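Local coordinates for broad specificity aminotransferase (Leishmania mexicana, PDB 4WB0), which catalyses pyridoxal phosphate-dependent transamination with broad substrate specificity, working as a homodimer, at the interface of chains A and B. Sequence-based numbering; all coordinates share one arbitrary frame. Chains: chain A, Broad specificity aminotransferase; chain B, Broad specificity aminotransferase.

The interface of chains A and B. Residues chain A 75, 300-302, 305; chain B 265-266, 302.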
loop_
_atom_site.group_PDB
_atom_site.type_symbol
_atom_site.label_atom_id
_atom_site.label_comp_id
_atom_site.label_asym_id
_atom_site.label_seq_id
_atom_site.Cartn_x
_atom_site.Cartn_y
_atom_site.Cartn_z
ATOM N N TYR A 75 -7.831 -16.146 2.276
ATOM C CA TYR A 75 -6.838 -15.079 1.986
ATOM C C TYR A 75 -6.783 -14.714 0.547
ATOM O O TYR A 75 -5.731 -14.231 0.062
ATOM C CB TYR A 75 -5.445 -15.506 2.401
ATOM C CG TYR A 75 -5.354 -15.790 3.871
ATOM C CD1 TYR A 75 -5.163 -14.776 4.782
ATOM C CD2 TYR A 75 -5.479 -17.065 4.331
ATOM C CE1 TYR A 75 -5.090 -15.031 6.168
ATOM C CE2 TYR A 75 -5.431 -17.352 5.704
ATOM C CZ TYR A 75 -5.224 -16.337 6.613
ATOM O OH TYR A 75 -5.147 -16.636 7.972
ATOM N N PRO A 300 -4.509 -4.537 1.840
ATOM C CA PRO A 300 -4.445 -5.597 2.848
ATOM C C PRO A 300 -5.781 -5.774 3.548
ATOM O O PRO A 300 -6.453 -4.789 3.961
ATOM C CB PRO A 300 -3.378 -5.113 3.810
ATOM C CG PRO A 300 -3.383 -3.624 3.647
ATOM C CD PRO A 300 -3.901 -3.282 2.322
ATOM N N ALA A 301 -6.186 -7.026 3.651
ATOM C CA ALA A 301 -7.539 -7.344 4.178
ATOM C C ALA A 301 -7.731 -7.281 5.703
ATOM O O ALA A 301 -8.828 -6.938 6.200
ATOM C CB ALA A 301 -7.953 -8.731 3.667
ATOM N N HIS A 302 -6.717 -7.658 6.477
ATOM C CA HIS A 302 -6.901 -7.857 7.892
ATOM C C HIS A 302 -7.449 -6.650 8.635
ATOM O O HIS A 302 -8.395 -6.783 9.437
ATOM C CB HIS A 302 -5.576 -8.298 8.516
ATOM C CG HIS A 302 -5.686 -8.712 9.960
ATOM N ND1 HIS A 302 -6.284 -9.881 10.358
ATOM C CD2 HIS A 302 -5.253 -8.107 11.097
ATOM C CE1 HIS A 302 -6.182 -10.014 11.679
ATOM N NE2 HIS A 302 -5.546 -8.958 12.149
ATOM N N ARG A 305 -11.089 -5.995 7.631
ATOM C CA ARG A 305 -11.984 -7.042 8.212
ATOM C C ARG A 305 -12.235 -6.793 9.690
ATOM O O ARG A 305 -13.383 -6.825 10.169
ATOM C CB ARG A 305 -11.380 -8.400 7.996
ATOM C CG ARG A 305 -11.488 -8.869 6.531
ATOM C CD ARG A 305 -10.809 -10.193 6.343
ATOM N NE ARG A 305 -11.120 -10.717 5.005
ATOM C CZ ARG A 305 -10.484 -11.757 4.472
ATOM N NH1 ARG A 305 -9.485 -12.344 5.138
ATOM N NH2 ARG A 305 -10.835 -12.214 3.283
ATOM N N SER B 265 -4.165 -11.835 0.117
ATOM C CA SER B 265 -4.891 -10.716 0.730
ATOM C C SER B 265 -4.132 -9.869 1.732
ATOM O O SER B 265 -4.604 -8.777 2.086
ATOM C CB SER B 265 -6.149 -11.249 1.427
ATOM O OG SER B 265 -5.812 -12.069 2.531
ATOM N N GLU B 266 -3.007 -10.356 2.232
ATOM C CA GLU B 266 -2.289 -9.643 3.283
ATOM C C GLU B 266 -1.091 -8.822 2.751
ATOM O O GLU B 266 -0.551 -7.995 3.448
ATOM C CB GLU B 266 -1.862 -10.625 4.355
ATOM C CG GLU B 266 -3.011 -11.347 5.047
ATOM C CD GLU B 266 -4.232 -10.453 5.302
ATOM O OE1 GLU B 266 -4.061 -9.295 5.783
ATOM O OE2 GLU B 266 -5.365 -10.875 4.912
ATOM N N HIS B 302 0.365 -7.334 9.521
ATOM C CA HIS B 302 -0.180 -8.706 9.805
ATOM C C HIS B 302 0.448 -9.773 8.871
ATOM O O HIS B 302 0.876 -10.792 9.328
ATOM C CB HIS B 302 -1.736 -8.746 9.681
ATOM C CG HIS B 302 -2.352 -10.083 10.022
ATOM N ND1 HIS B 302 -2.353 -10.580 11.303
ATOM C CD2 HIS B 302 -3.010 -10.998 9.270
ATOM C CE1 HIS B 302 -2.973 -11.749 11.334
ATOM N NE2 HIS B 302 -3.380 -12.031 10.118
#
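A:His302 and B:His302 lay their imidazoles face to face at the homodimer interface of this class-I, pyridoxal phosphate-dependent aminotransferase. The ring centroids lie 3.6 Å apart and the planes are turned 4° from parallel, a tight stack in which ND1 of each ring sits near NE2 of the other. Both side chains reach the stack in the same way, with CG anti to the backbone N (chi1 -172° in A:His302, -177° in B:His302). Next to it, the B:Ser265-B:Glu266 loop caps the first turn of helix 301-312 of chain A. A:Ala301 N donates to the backbone carbonyl B:Ser265 O at 2.8 Å, and A:His302 N gives a longer bond of 3.2 Å to the carboxylate oxygen B:Glu266 OE1, on its syn lone pair. The other carboxylate oxygen, B:Glu266 OE2, takes the B:Ser265 OG hydroxyl at 2.7 Å from above the carboxylate plane, which should hold the carboxylate in place. The positive end of the helix dipole would probably favour a charged carboxylate here. On the far side of the loop, B:Ser265 N donates to A:Tyr75 O at 2.9 Å. The A:Tyr75 ring meets B:Glu266 more loosely, its CD1 4.1 Å from the methylene CG and the ring nearly perpendicular to the carboxylate. A:Arg305 buries little surface; its guanidinium NH1 stays 4.4 Å from B:Glu266 OE2, too far for a salt bridge, though a longer-range attraction is likely.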